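Local atomic coordinates of flagellar hook-associated protein 3 (Bacillus cereus, PDB entry 5ZIY), a protein that probably forms part of the junction between the flagellar hook and the filament. Residues 47-59 with 72-86. Residues are numbered along the deposited sequence; the frame is centred on the assembly and turned at random.
Sequences KSLTRADQLTVQA and IGVEIDQILKQVVYL
Ser48 meets the far helix through its CB, which lies 3.6 Å from Val83 CG2 and also touches Ile79 CG2. Its OG is hydrogen-bonded to Gly44 O and to a water that in turn accepts a weak bond from Gln82 NE2. One turn on, Arg51 has CG anti to the backbone N (chi1 177°), and its stem crosses the tip of Ile79, Arg51 CG 3.4 Å from Ile79 CD1. Beyond a bend at chi2, the guanidinium carries Leu55 CD2 over one face and takes Glu75 OE2 at its edge, Arg51 NH2 to Glu75 OE2 3.4 Å, a salt bridge whose hydrogen bond is weak though fairly straight (162°), the carboxylate plane turned 38° from its own. Ala52 lets Ile76 CD1 settle against its CB and carbonyl oxygen; that oxygen takes both Thr56 N and Thr56 OG1, from opposite faces of its plane. Leu55 is a knob among Ile72, Glu75, Ile76 and Ile79; Ile79 returns the fit among Ser48, Arg51, Ala52 and Leu55. Ala59 CB closes on Ile72 CD1 at 4.0 Å, Met154 of helix 137-155 touching both residues. Knobs-into-holes packing thus joins antiparallel helices 8-60 and 67-87 as in a coiled coil; aliphatic burial probably accounts for most of the association, the one direct polar link across it, Arg51–Glu75, lying at the rim.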
# COMPACT_ATOMS: atom_id res chain seq x y z
N LYS A 47 10.75 -2.74 3.36
CA LYS A 47 12.06 -3.32 3.06
C LYS A 47 13.01 -2.25 2.52
O LYS A 47 14.18 -2.19 2.91
CB LYS A 47 11.85 -4.39 1.97
CG LYS A 47 12.63 -5.62 2.07
CD LYS A 47 11.81 -6.78 1.46
CE LYS A 47 12.71 -7.96 1.09
NZ LYS A 47 11.95 -8.99 0.34
N SER A 48 12.49 -1.39 1.62
CA SER A 48 13.30 -0.31 1.10
C SER A 48 13.75 0.69 2.21
O SER A 48 14.91 1.14 2.25
CB SER A 48 12.53 0.43 -0.01
OG SER A 48 12.34 -0.44 -1.11
N LEU A 49 12.84 1.05 3.10
CA LEU A 49 13.16 2.08 4.10
C LEU A 49 14.12 1.50 5.13
O LEU A 49 15.02 2.18 5.60
CB LEU A 49 11.90 2.66 4.74
CG LEU A 49 11.01 3.41 3.75
CD1 LEU A 49 9.85 4.08 4.52
CD2 LEU A 49 11.79 4.48 2.91
N THR A 50 13.92 0.23 5.44
CA THR A 50 14.83 -0.53 6.28
C THR A 50 16.24 -0.47 5.73
O THR A 50 17.17 -0.15 6.46
CB THR A 50 14.37 -2.02 6.38
OG1 THR A 50 13.16 -2.07 7.12
CG2 THR A 50 15.45 -2.89 7.07
N ARG A 51 16.40 -0.74 4.44
CA ARG A 51 17.71 -0.68 3.81
C ARG A 51 18.26 0.75 3.81
O ARG A 51 19.44 0.95 4.02
CB ARG A 51 17.64 -1.26 2.40
CG ARG A 51 18.94 -1.19 1.58
CD ARG A 51 19.99 -2.16 2.02
NE ARG A 51 21.18 -2.08 1.17
CZ ARG A 51 22.40 -2.47 1.54
NH1 ARG A 51 22.60 -2.96 2.76
NH2 ARG A 51 23.43 -2.34 0.71
N ALA A 52 17.39 1.73 3.59
CA ALA A 52 17.77 3.16 3.62
C ALA A 52 18.31 3.53 4.98
O ALA A 52 19.33 4.22 5.06
CB ALA A 52 16.58 4.07 3.27
N ASP A 53 17.61 3.09 6.04
CA ASP A 53 18.05 3.28 7.44
C ASP A 53 19.45 2.67 7.67
O ASP A 53 20.34 3.33 8.21
CB ASP A 53 17.04 2.61 8.40
CG ASP A 53 17.48 2.66 9.86
OD1 ASP A 53 17.40 3.75 10.44
OD2 ASP A 53 17.86 1.60 10.46
N GLN A 54 19.63 1.43 7.25
CA GLN A 54 20.90 0.72 7.40
C GLN A 54 22.07 1.46 6.72
O GLN A 54 23.11 1.68 7.34
CB GLN A 54 20.76 -0.72 6.86
CG GLN A 54 19.77 -1.62 7.67
CD GLN A 54 19.52 -3.02 7.06
OE1 GLN A 54 19.01 -3.16 5.94
NE2 GLN A 54 19.84 -4.06 7.83
N LEU A 55 21.89 1.87 5.47
CA LEU A 55 22.89 2.61 4.68
C LEU A 55 23.21 4.00 5.24
O LEU A 55 24.28 4.55 5.00
CB LEU A 55 22.37 2.81 3.24
CG LEU A 55 22.21 1.61 2.32
CD1 LEU A 55 21.52 2.04 1.02
CD2 LEU A 55 23.55 0.91 2.06
N THR A 56 22.23 4.60 5.91
CA THR A 56 22.39 5.88 6.53
C THR A 56 23.14 5.75 7.86
O THR A 56 23.87 6.65 8.23
CB THR A 56 21.06 6.62 6.69
OG1 THR A 56 20.41 6.74 5.40
CG2 THR A 56 21.30 7.99 7.24
N VAL A 57 22.96 4.64 8.56
CA VAL A 57 23.78 4.32 9.72
C VAL A 57 25.25 4.15 9.27
O VAL A 57 26.16 4.73 9.88
CB VAL A 57 23.20 3.08 10.50
CG1 VAL A 57 24.20 2.52 11.51
CG2 VAL A 57 21.88 3.44 11.19
N GLN A 58 25.48 3.42 8.17
CA GLN A 58 26.84 3.28 7.60
C GLN A 58 27.43 4.66 7.35
O GLN A 58 28.55 4.93 7.74
CB GLN A 58 26.84 2.49 6.28
CG GLN A 58 26.71 1.00 6.45
CD GLN A 58 26.61 0.23 5.13
OE1 GLN A 58 26.89 0.77 4.05
NE2 GLN A 58 26.24 -1.04 5.22
N ALA A 59 26.66 5.51 6.68
CA ALA A 59 27.08 6.88 6.35
C ALA A 59 27.48 7.71 7.59
O ALA A 59 28.42 8.48 7.57
CB ALA A 59 25.97 7.58 5.59
N ILE A 72 27.19 5.29 -1.09
CA ILE A 72 26.00 5.03 -0.27
C ILE A 72 24.82 5.89 -0.78
O ILE A 72 23.70 5.40 -0.97
CB ILE A 72 26.24 5.34 1.22
CG1 ILE A 72 27.34 4.44 1.81
CG2 ILE A 72 24.97 5.12 1.99
CD1 ILE A 72 27.70 4.79 3.26
N GLY A 73 25.12 7.18 -1.02
CA GLY A 73 24.16 8.13 -1.61
C GLY A 73 23.55 7.64 -2.91
O GLY A 73 22.34 7.78 -3.13
N VAL A 74 24.38 7.03 -3.76
CA VAL A 74 23.89 6.43 -5.02
C VAL A 74 22.85 5.36 -4.76
O VAL A 74 21.77 5.42 -5.32
CB VAL A 74 25.03 5.83 -5.87
CG1 VAL A 74 24.48 4.87 -6.90
CG2 VAL A 74 25.83 6.97 -6.55
N GLU A 75 23.17 4.38 -3.92
CA GLU A 75 22.24 3.26 -3.71
C GLU A 75 20.92 3.74 -3.10
O GLU A 75 19.87 3.20 -3.43
CB GLU A 75 22.87 2.19 -2.83
CG GLU A 75 22.94 0.81 -3.48
CD GLU A 75 21.88 -0.13 -2.99
OE1 GLU A 75 20.71 0.06 -3.37
OE2 GLU A 75 22.25 -1.07 -2.22
N ILE A 76 20.98 4.73 -2.23
CA ILE A 76 19.78 5.35 -1.70
C ILE A 76 18.91 5.91 -2.86
O ILE A 76 17.70 5.94 -2.77
CB ILE A 76 20.11 6.47 -0.72
CG1 ILE A 76 20.71 5.91 0.58
CG2 ILE A 76 18.87 7.26 -0.38
CD1 ILE A 76 19.71 5.73 1.67
N ASP A 77 19.57 6.37 -3.92
CA ASP A 77 18.90 6.82 -5.15
C ASP A 77 18.18 5.69 -5.89
O ASP A 77 17.10 5.91 -6.44
CB ASP A 77 19.92 7.50 -6.07
CG ASP A 77 19.28 8.19 -7.25
OD1 ASP A 77 18.66 9.25 -7.06
OD2 ASP A 77 19.45 7.66 -8.38
N GLN A 78 18.76 4.50 -5.92
CA GLN A 78 18.06 3.34 -6.47
C GLN A 78 16.80 3.06 -5.64
O GLN A 78 15.73 2.76 -6.17
CB GLN A 78 18.94 2.08 -6.47
CG GLN A 78 20.22 2.10 -7.33
CD GLN A 78 20.98 0.74 -7.30
OE1 GLN A 78 22.05 0.63 -6.69
NE2 GLN A 78 20.41 -0.30 -7.96
N ILE A 79 16.95 3.15 -4.33
CA ILE A 79 15.86 2.91 -3.40
C ILE A 79 14.77 3.96 -3.61
O ILE A 79 13.58 3.64 -3.60
CB ILE A 79 16.40 2.84 -1.94
CG1 ILE A 79 17.19 1.53 -1.76
CG2 ILE A 79 15.30 2.84 -0.91
CD1 ILE A 79 17.94 1.41 -0.40
N LEU A 80 15.16 5.20 -3.82
CA LEU A 80 14.18 6.23 -4.08
C LEU A 80 13.35 5.86 -5.34
O LEU A 80 12.11 5.93 -5.33
CB LEU A 80 14.87 7.59 -4.26
CG LEU A 80 13.99 8.67 -4.89
CD1 LEU A 80 12.92 9.10 -3.94
CD2 LEU A 80 14.85 9.88 -5.26
N LYS A 81 14.03 5.44 -6.39
CA LYS A 81 13.35 5.03 -7.61
C LYS A 81 12.42 3.83 -7.37
O LYS A 81 11.32 3.80 -7.87
CB LYS A 81 14.37 4.74 -8.73
CG LYS A 81 15.16 5.98 -9.16
CD LYS A 81 16.09 5.65 -10.37
CE LYS A 81 17.32 6.58 -10.50
NZ LYS A 81 17.03 8.03 -10.22
N GLN A 82 12.83 2.87 -6.56
CA GLN A 82 12.02 1.68 -6.34
C GLN A 82 10.77 2.09 -5.57
O GLN A 82 9.66 1.61 -5.86
CB GLN A 82 12.83 0.65 -5.55
CG GLN A 82 12.05 -0.53 -4.98
CD GLN A 82 11.64 -1.54 -6.05
OE1 GLN A 82 11.65 -1.24 -7.25
NE2 GLN A 82 11.30 -2.76 -5.60
N VAL A 83 10.93 3.00 -4.59
CA VAL A 83 9.80 3.41 -3.76
C VAL A 83 8.79 4.24 -4.55
O VAL A 83 7.59 4.12 -4.33
CB VAL A 83 10.26 4.19 -2.50
CG1 VAL A 83 9.08 4.77 -1.74
CG2 VAL A 83 11.06 3.25 -1.59
N VAL A 84 9.28 5.10 -5.44
CA VAL A 84 8.41 5.82 -6.35
C VAL A 84 7.63 4.82 -7.27
O VAL A 84 6.44 4.95 -7.43
CB VAL A 84 9.17 6.87 -7.18
CG1 VAL A 84 8.25 7.48 -8.24
CG2 VAL A 84 9.68 7.98 -6.33
N TYR A 85 8.30 3.83 -7.83
CA TYR A 85 7.63 2.76 -8.59
C TYR A 85 6.52 2.11 -7.77
O TYR A 85 5.39 2.02 -8.22
CB TYR A 85 8.67 1.74 -9.05
CG TYR A 85 8.22 0.34 -9.45
CD1 TYR A 85 7.64 0.07 -10.71
CD2 TYR A 85 8.49 -0.74 -8.61
CE1 TYR A 85 7.29 -1.26 -11.07
CE2 TYR A 85 8.15 -2.05 -8.97
CZ TYR A 85 7.54 -2.31 -10.17
OH TYR A 85 7.24 -3.67 -10.44
N LEU A 86 6.83 1.76 -6.52
CA LEU A 86 5.90 1.12 -5.63
C LEU A 86 4.75 2.06 -5.26
O LEU A 86 3.61 1.65 -5.17
CB LEU A 86 6.61 0.56 -4.35
CG LEU A 86 7.62 -0.58 -4.42
CD1 LEU A 86 8.37 -0.76 -3.05
CD2 LEU A 86 7.02 -2.00 -4.84
O HOH W 1 11.62 -3.17 -2.19